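NYN domain-containing protein (Vibrio parahaemolyticus, PDB 2QIP) is of unknown function but may be an RNA nuclease of the NYN type. Local coordinates at residues A[119-122]-A[123-126]; A[23-26]-A[27-31]; A[63-66]-A[67-71]. One frame throughout, in Å; residues are numbered along the deposited sequence.

From the N terminus the order is interaction 2, interaction 3, interaction 1, in series, with none inside or across another. Each lies in one continuous stretch, so none closes a long loop. Interaction 2 (23-31) ends helix 18-29, which follows strand 10-17, and rests on the loop after strand 135-140 and on the C-terminal end of the chain. Interaction 3 (63-71) lies within helix 61-73, the crossover between strands 46-55 and 76-79, and packs on both. Interaction 1 (119-126) leads from the loop after strand 111-115 into helix 122-132 and meets helices 95-105 and 147-152 and the second subunit. None touches another.

Interaction 1 (A[119-122]-A[123-126]); sequences GDFS and LLVE. With EDO (1,2-ethanediol), chain E.
F121 O takes one sound and one weak bond at the start of helix 122-132: V125 N reaches it at 2.9 Å, nearly straight (165°), while the bond from L124 N is bent and weak. CG2 of V125 packs against the same oxygen. The following turn bond runs from E126 N to S122 O at 3.0 Å. G119 O likewise takes two donors, both sound: S122 N and, at 2.8 Å, S122 OG. The hydroxyl lies in the carbonyl plane on a lone pair, swung beside its own backbone N (chi1 -60°). F121 and L124 run side by side in one direction, CD1 of the ring 3.8 Å from CD2 of the leucine, and both meet helix 95-105 and V96 of the second subunit. Farther along, E126 OE1 accepts from O1 of a 1,2-ethanediol, probably from the crystallisation liquor, at 3.0 Å. D120 OD1 forms a salt bridge with K80 of the second subunit, and D120 N bonds D118 OD1. The turn from G119 to S122 thus leads from strand 111-115 into the first turn of helix 122-132, beside the second subunit, in a parallel alpha/beta fold consistent with a PIN-clan domain.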
loop_
_atom_site.group_PDB
_atom_site.type_symbol
_atom_site.label_atom_id
_atom_site.label_comp_id
_atom_site.label_asym_id
_atom_site.label_seq_id
_atom_site.Cartn_x
_atom_site.Cartn_y
_atom_site.Cartn_z
ATOM N N GLY A 119 -11.158 -1.616 -2.488
ATOM C CA GLY A 119 -11.408 -0.214 -2.248
ATOM C C GLY A 119 -10.253 0.543 -1.614
ATOM O O GLY A 119 -10.222 1.773 -1.687
ATOM N N ASP A 120 -9.311 -0.150 -0.976
ATOM C CA ASP A 120 -8.169 0.581 -0.424
ATOM C C ASP A 120 -7.375 1.295 -1.516
ATOM O O ASP A 120 -6.665 2.264 -1.248
ATOM C CB ASP A 120 -7.266 -0.306 0.419
ATOM C CG ASP A 120 -7.787 -0.479 1.832
ATOM O OD1 ASP A 120 -8.489 0.440 2.302
ATOM O OD2 ASP A 120 -7.506 -1.529 2.457
ATOM N N PHE A 121 -7.500 0.816 -2.747
ATOM C CA PHE A 121 -6.803 1.493 -3.851
ATOM C C PHE A 121 -7.430 2.853 -4.211
ATOM O O PHE A 121 -6.853 3.614 -5.011
ATOM C CB PHE A 121 -6.688 0.600 -5.077
ATOM C CG PHE A 121 -5.709 -0.531 -4.925
ATOM C CD1 PHE A 121 -4.390 -0.287 -4.563
ATOM C CD2 PHE A 121 -6.101 -1.844 -5.164
ATOM C CE1 PHE A 121 -3.473 -1.363 -4.427
ATOM C CE2 PHE A 121 -5.199 -2.888 -5.043
ATOM C CZ PHE A 121 -3.883 -2.668 -4.671
ATOM N N SER A 122 -8.576 3.189 -3.602
ATOM C CA SER A 122 -9.162 4.513 -3.840
ATOM C C SER A 122 -8.155 5.617 -3.538
ATOM O O SER A 122 -8.108 6.624 -4.261
ATOM C CB SER A 122 -10.407 4.729 -2.973
ATOM O OG SER A 122 -11.354 3.738 -3.297
ATOM N N LEU A 123 -7.366 5.444 -2.470
ATOM C CA LEU A 123 -6.399 6.482 -2.130
ATOM C C LEU A 123 -5.322 6.616 -3.197
ATOM O O LEU A 123 -4.803 7.722 -3.452
ATOM C CB LEU A 123 -5.750 6.242 -0.772
ATOM C CG LEU A 123 -6.564 6.688 0.457
ATOM C CD1 LEU A 123 -7.824 5.853 0.641
ATOM C CD2 LEU A 123 -5.704 6.628 1.706
ATOM N N LEU A 124 -4.991 5.492 -3.822
ATOM C CA LEU A 124 -3.989 5.485 -4.891
ATOM C C LEU A 124 -4.527 6.169 -6.143
ATOM O O LEU A 124 -3.828 6.986 -6.768
ATOM C CB LEU A 124 -3.560 4.046 -5.195
ATOM C CG LEU A 124 -2.770 3.828 -6.491
ATOM C CD1 LEU A 124 -1.433 4.586 -6.487
ATOM C CD2 LEU A 124 -2.587 2.320 -6.713
ATOM N N VAL A 125 -5.779 5.862 -6.502
ATOM C CA VAL A 125 -6.400 6.509 -7.653
ATOM C C VAL A 125 -6.405 8.031 -7.443
ATOM O O VAL A 125 -5.988 8.800 -8.329
ATOM C CB VAL A 125 -7.827 5.960 -7.861
ATOM C CG1 VAL A 125 -8.602 6.804 -8.868
ATOM C CG2 VAL A 125 -7.760 4.463 -8.258
ATOM N N GLU A 126 -6.867 8.462 -6.273
ATOM C CA GLU A 126 -6.918 9.890 -5.948
ATOM C C GLU A 126 -5.527 10.517 -6.071
ATOM O O GLU A 126 -5.387 11.610 -6.605
ATOM C CB GLU A 126 -7.478 10.095 -4.540
ATOM C CG GLU A 126 -7.432 11.521 -4.017
ATOM C CD GLU A 126 -7.905 11.601 -2.576
ATOM O OE1 GLU A 126 -7.207 11.072 -1.677
ATOM O OE2 GLU A 126 -8.989 12.167 -2.363
HETATM C C1 EDO E . -9.984 8.489 -1.569
HETATM O O1 EDO E . -9.386 9.323 -0.565
HETATM C C2 EDO E . -11.284 7.956 -0.990
HETATM O O2 EDO E . -12.160 9.072 -0.776
#

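Interaction 2 (A[23-26]-A[27-31]); sequences YTCR and EAYRS
The R26 guanidinium lays one face over the backbone leaving the helix: R30 C and S31 N each stand 3.5 Å above its plane, both displaced toward the rim. In its plane, at the edge, lies R30 CZ. R30's own guanidinium meets R26 NE at its edge, close to its plane. The two planes are 64° apart and the side chains cross at about a right angle, with R26 NE 3.1 Å from R30 NH2. Both are donors and like charges, so this is proximity without a bond and should be somewhat unfavourable electrostatically; R26 NH2 is, however, held by N32 OD1. The Y29 ring has the methyl of A28 3.8 Å above its centre.

R26 folds back over the turn in two steps: the bend at chi2 sets CD near S31 O, and a further bend at chi3 turns the guanidinium over R30 C and S31 N. Regular bonds carry the helix forward from E27 N to Y23 O and from A28 N to T24 O. They become less straight toward the end: Y29 N to C25 O is 3.0 Å, and R30 N to R26 O, also 3.0 Å, bends to 132°. R30 then takes positive phi (40°), ending the helix and sending the chain back so that S31 O comes within 3.3 Å of C25 CB. S31 OG bonds Y29 O at 2.9 Å, from above the carbonyl plane.

One side of this helix end rests on the C-terminal half of the domain. T24 and A28 touch V141 and E27 touches L144, in the loop after strand 135-140, while Y29 packs on L164 and its OH bonds I159 O, just beyond strand 155-158.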
loop_
_atom_site.group_PDB
_atom_site.type_symbol
_atom_site.label_atom_id
_atom_site.label_comp_id
_atom_site.label_asym_id
_atom_site.label_seq_id
_atom_site.Cartn_x
_atom_site.Cartn_y
_atom_site.Cartn_z
ATOM N N TYR A 23 -9.899 -14.462 -6.731
ATOM C CA TYR A 23 -10.896 -14.726 -5.697
ATOM C C TYR A 23 -12.249 -14.109 -6.006
ATOM O O TYR A 23 -13.289 -14.731 -5.756
ATOM C CB TYR A 23 -10.375 -14.322 -4.318
ATOM C CG TYR A 23 -9.269 -15.245 -3.850
ATOM C CD1 TYR A 23 -9.521 -16.604 -3.613
ATOM C CD2 TYR A 23 -7.971 -14.775 -3.684
ATOM C CE1 TYR A 23 -8.499 -17.469 -3.202
ATOM C CE2 TYR A 23 -6.941 -15.626 -3.271
ATOM C CZ TYR A 23 -7.217 -16.971 -3.034
ATOM O OH TYR A 23 -6.205 -17.807 -2.625
ATOM N N THR A 24 -12.259 -12.895 -6.557
ATOM C CA THR A 24 -13.544 -12.281 -6.884
ATOM C C THR A 24 -14.236 -12.987 -8.043
ATOM O O THR A 24 -15.460 -13.129 -8.020
ATOM C CB THR A 24 -13.434 -10.745 -7.166
ATOM O OG1 THR A 24 -12.508 -10.523 -8.248
ATOM C CG2 THR A 24 -12.982 -10.011 -5.918
ATOM N N CYS A 25 -13.481 -13.440 -9.046
ATOM C CA CYS A 25 -14.103 -14.196 -10.133
ATOM C C CYS A 25 -14.608 -15.557 -9.648
ATOM O O CYS A 25 -15.671 -15.997 -10.073
ATOM C CB CYS A 25 -13.159 -14.362 -11.323
ATOM S SG CYS A 25 -12.973 -12.856 -12.313
ATOM N N ARG A 26 -13.859 -16.203 -8.757
ATOM C CA ARG A 26 -14.324 -17.475 -8.162
ATOM C C ARG A 26 -15.605 -17.274 -7.344
ATOM O O ARG A 26 -16.555 -18.069 -7.454
ATOM C CB ARG A 26 -13.232 -18.122 -7.306
ATOM C CG ARG A 26 -11.977 -18.643 -8.034
ATOM C CD ARG A 26 -12.235 -19.382 -9.350
ATOM N NE ARG A 26 -13.013 -20.604 -9.176
ATOM C CZ ARG A 26 -13.371 -21.419 -10.166
ATOM N NH1 ARG A 26 -14.091 -22.503 -9.890
ATOM N NH2 ARG A 26 -13.015 -21.161 -11.423
ATOM N N GLU A 27 -15.638 -16.234 -6.522
ATOM C CA GLU A 27 -16.790 -15.999 -5.644
ATOM C C GLU A 27 -18.040 -15.590 -6.418
ATOM O O GLU A 27 -19.145 -16.099 -6.153
ATOM C CB GLU A 27 -16.460 -14.958 -4.565
ATOM C CG GLU A 27 -17.627 -14.619 -3.633
ATOM C CD GLU A 27 -17.253 -13.639 -2.528
ATOM O OE1 GLU A 27 -16.044 -13.419 -2.293
ATOM O OE2 GLU A 27 -18.179 -13.097 -1.882
ATOM N N ALA A 28 -17.885 -14.679 -7.373
ATOM C CA ALA A 28 -19.046 -14.177 -8.112
ATOM C C ALA A 28 -19.544 -15.104 -9.211
ATOM O O ALA A 28 -20.742 -15.166 -9.469
ATOM C CB ALA A 28 -18.725 -12.824 -8.705
ATOM N N TYR A 29 -18.614 -15.785 -9.881
ATOM C CA TYR A 29 -18.913 -16.483 -11.122
ATOM C C TYR A 29 -18.474 -17.954 -11.158
ATOM O O TYR A 29 -18.763 -18.644 -12.133
ATOM C CB TYR A 29 -18.247 -15.757 -12.292
ATOM C CG TYR A 29 -18.501 -14.276 -12.368
ATOM C CD1 TYR A 29 -19.798 -13.754 -12.429
ATOM C CD2 TYR A 29 -17.422 -13.375 -12.434
ATOM C CE1 TYR A 29 -20.021 -12.372 -12.531
ATOM C CE2 TYR A 29 -17.632 -12.013 -12.526
ATOM C CZ TYR A 29 -18.923 -11.511 -12.581
ATOM O OH TYR A 29 -19.125 -10.151 -12.681
ATOM N N ARG A 30 -17.752 -18.406 -10.136
ATOM C CA ARG A 30 -17.032 -19.705 -10.175
ATOM C C ARG A 30 -16.368 -19.970 -11.542
ATOM O O ARG A 30 -16.448 -21.067 -12.113
ATOM C CB ARG A 30 -17.922 -20.872 -9.691
ATOM C CG ARG A 30 -18.202 -20.795 -8.182
ATOM C CD ARG A 30 -17.436 -21.820 -7.317
ATOM N NE ARG A 30 -15.970 -21.771 -7.385
ATOM C CZ ARG A 30 -15.155 -22.210 -6.420
ATOM N NH1 ARG A 30 -15.646 -22.722 -5.296
ATOM N NH2 ARG A 30 -13.840 -22.122 -6.564
ATOM N N SER A 31 -15.699 -18.931 -12.045
ATOM C CA SER A 31 -15.038 -18.952 -13.342
ATOM C C SER A 31 -13.709 -18.236 -13.198
ATOM O O SER A 31 -13.468 -17.571 -12.189
ATOM C CB SER A 31 -15.861 -18.191 -14.378
ATOM O OG SER A 31 -17.140 -18.760 -14.542
#

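Interaction 3 (A[63-66]-A[67-71]); sequences QRQF and HHILR
L70 lies over one face of the F66 ring, its CD1 4.1 Å from the ring centroid in a CH-pi contact and 3.7 Å from CZ of F66. F66 reaches this place with CG anti to the backbone N (chi1 170°). The H67 ring stands oblique to F66, planes 49° apart, its CD2 nearest F66 CD2.

Polar atoms also meet rings without hydrogen bonds to them. On one face of the H67 imidazole sits Q63 O, 3.4 Å above the centre. The Q65 amide spans two neighbours, NE2 alongside I69 CG1 and OE1 3.8 Å from H68 CD2.

Among hydrogen bonds, the regular backbone series includes H67 N to Q63 O at 2.9 Å and L70 N to F66 O, the latter nearly straight at 162°. Two waters add bridges. One donates to Q63 OE1 at 2.7 Å and bonds H67 NE2 at 2.8 Å, in the ring plane. The other donates to R64 O, which also takes H68 N, and accepts from R71 NH1.

Burial follows the helix faces: H67 and L70 turn to strands 46-55 and 76-79 of this beta-alpha-beta crossover, while Q65, H68 and I69 are exposed. The chemistry therefore implies an amphipathic helix whose imidazole, buried against the sheet, keeps a polar water link that would help orient the ring.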
loop_
_atom_site.group_PDB
_atom_site.type_symbol
_atom_site.label_atom_id
_atom_site.label_comp_id
_atom_site.label_asym_id
_atom_site.label_seq_id
_atom_site.Cartn_x
_atom_site.Cartn_y
_atom_site.Cartn_z
ATOM N N GLN A 63 0.342 -23.723 -11.344
ATOM C CA GLN A 63 0.528 -22.289 -11.088
ATOM C C GLN A 63 1.678 -21.725 -11.920
ATOM O O GLN A 63 1.576 -20.643 -12.487
ATOM C CB GLN A 63 0.792 -22.033 -9.602
ATOM C CG GLN A 63 -0.439 -22.151 -8.753
ATOM C CD GLN A 63 -1.482 -21.136 -9.158
ATOM O OE1 GLN A 63 -1.270 -19.928 -9.028
ATOM N NE2 GLN A 63 -2.600 -21.616 -9.674
ATOM N N ARG A 64 2.793 -22.444 -11.986
ATOM C CA ARG A 64 3.897 -22.010 -12.819
ATOM C C ARG A 64 3.484 -21.898 -14.289
ATOM O O ARG A 64 3.906 -20.975 -14.976
ATOM C CB ARG A 64 5.097 -22.948 -12.651
ATOM C CG ARG A 64 5.598 -22.951 -11.221
ATOM C CD ARG A 64 6.925 -23.684 -11.083
ATOM N NE ARG A 64 7.938 -22.638 -11.144
ATOM C CZ ARG A 64 8.726 -22.382 -12.180
ATOM N NH1 ARG A 64 9.569 -21.364 -12.098
ATOM N NH2 ARG A 64 8.703 -23.145 -13.268
ATOM N N GLN A 65 2.674 -22.841 -14.767
ATOM C CA GLN A 65 2.161 -22.769 -16.137
ATOM C C GLN A 65 1.266 -21.536 -16.365
ATOM O O GLN A 65 1.381 -20.864 -17.396
ATOM C CB GLN A 65 1.438 -24.067 -16.524
ATOM C CG GLN A 65 0.790 -24.050 -17.920
ATOM C CD GLN A 65 1.785 -23.839 -19.063
ATOM O OE1 GLN A 65 3.004 -23.887 -18.875
ATOM N NE2 GLN A 65 1.255 -23.615 -20.264
ATOM N N PHE A 66 0.397 -21.253 -15.399
ATOM C CA PHE A 66 -0.426 -20.034 -15.423
ATOM C C PHE A 66 0.475 -18.792 -15.523
ATOM O O PHE A 66 0.252 -17.918 -16.363
ATOM C CB PHE A 66 -1.330 -19.992 -14.192
ATOM C CG PHE A 66 -2.031 -18.674 -13.988
ATOM C CD1 PHE A 66 -2.917 -18.158 -14.940
ATOM C CD2 PHE A 66 -1.823 -17.965 -12.820
ATOM C CE1 PHE A 66 -3.561 -16.947 -14.714
ATOM C CE2 PHE A 66 -2.465 -16.760 -12.597
ATOM C CZ PHE A 66 -3.336 -16.262 -13.545
ATOM N N HIS A 67 1.531 -18.726 -14.718
ATOM C CA HIS A 67 2.428 -17.579 -14.846
ATOM C C HIS A 67 3.084 -17.509 -16.210
ATOM O O HIS A 67 3.247 -16.436 -16.780
ATOM C CB HIS A 67 3.490 -17.570 -13.750
ATOM C CG HIS A 67 2.916 -17.537 -12.370
ATOM N ND1 HIS A 67 3.605 -17.991 -11.265
ATOM C CD2 HIS A 67 1.702 -17.142 -11.921
ATOM C CE1 HIS A 67 2.844 -17.865 -10.192
ATOM N NE2 HIS A 67 1.690 -17.342 -10.560
ATOM N N HIS A 68 3.452 -18.666 -16.747
ATOM C CA HIS A 68 4.033 -18.709 -18.071
ATOM C C HIS A 68 3.040 -18.171 -19.109
ATOM O O HIS A 68 3.427 -17.412 -19.999
ATOM C CB HIS A 68 4.419 -20.159 -18.390
ATOM C CG HIS A 68 5.019 -20.349 -19.747
ATOM N ND1 HIS A 68 6.254 -19.850 -20.096
ATOM C CD2 HIS A 68 4.546 -20.985 -20.845
ATOM C CE1 HIS A 68 6.523 -20.177 -21.349
ATOM N NE2 HIS A 68 5.500 -20.861 -21.829
ATOM N N ILE A 69 1.770 -18.550 -18.984
ATOM C CA ILE A 69 0.729 -18.022 -19.881
ATOM C C ILE A 69 0.666 -16.492 -19.775
ATOM O O ILE A 69 0.656 -15.790 -20.800
ATOM C CB ILE A 69 -0.629 -18.664 -19.588
ATOM C CG1 ILE A 69 -0.613 -20.133 -20.049
ATOM C CG2 ILE A 69 -1.772 -17.857 -20.246
ATOM C CD1 ILE A 69 -1.789 -20.942 -19.560
ATOM N N LEU A 70 0.669 -15.974 -18.547
ATOM C CA LEU A 70 0.610 -14.517 -18.385
ATOM C C LEU A 70 1.763 -13.802 -19.064
ATOM O O LEU A 70 1.567 -12.749 -19.656
ATOM C CB LEU A 70 0.589 -14.137 -16.919
ATOM C CG LEU A 70 -0.630 -14.560 -16.110
ATOM C CD1 LEU A 70 -0.488 -14.098 -14.668
ATOM C CD2 LEU A 70 -1.939 -14.055 -16.730
ATOM N N ARG A 71 2.974 -14.346 -18.947
ATOM C CA ARG A 71 4.115 -13.726 -19.606
ATOM C C ARG A 71 3.914 -13.718 -21.118
ATOM O O ARG A 71 4.219 -12.727 -21.781
ATOM C CB ARG A 71 5.425 -14.425 -19.224
ATOM C CG ARG A 71 5.775 -14.344 -17.745
ATOM C CD ARG A 71 7.143 -14.966 -17.416
ATOM N NE ARG A 71 7.249 -15.052 -15.971
ATOM C CZ ARG A 71 6.998 -16.152 -15.274
ATOM N NH1 ARG A 71 6.719 -17.301 -15.896
ATOM N NH2 ARG A 71 7.046 -16.117 -13.955
HETATM O O HOH W 1 -0.733 -17.285 -9.146
HETATM O O HOH W 2 6.302 -19.891 -14.419
#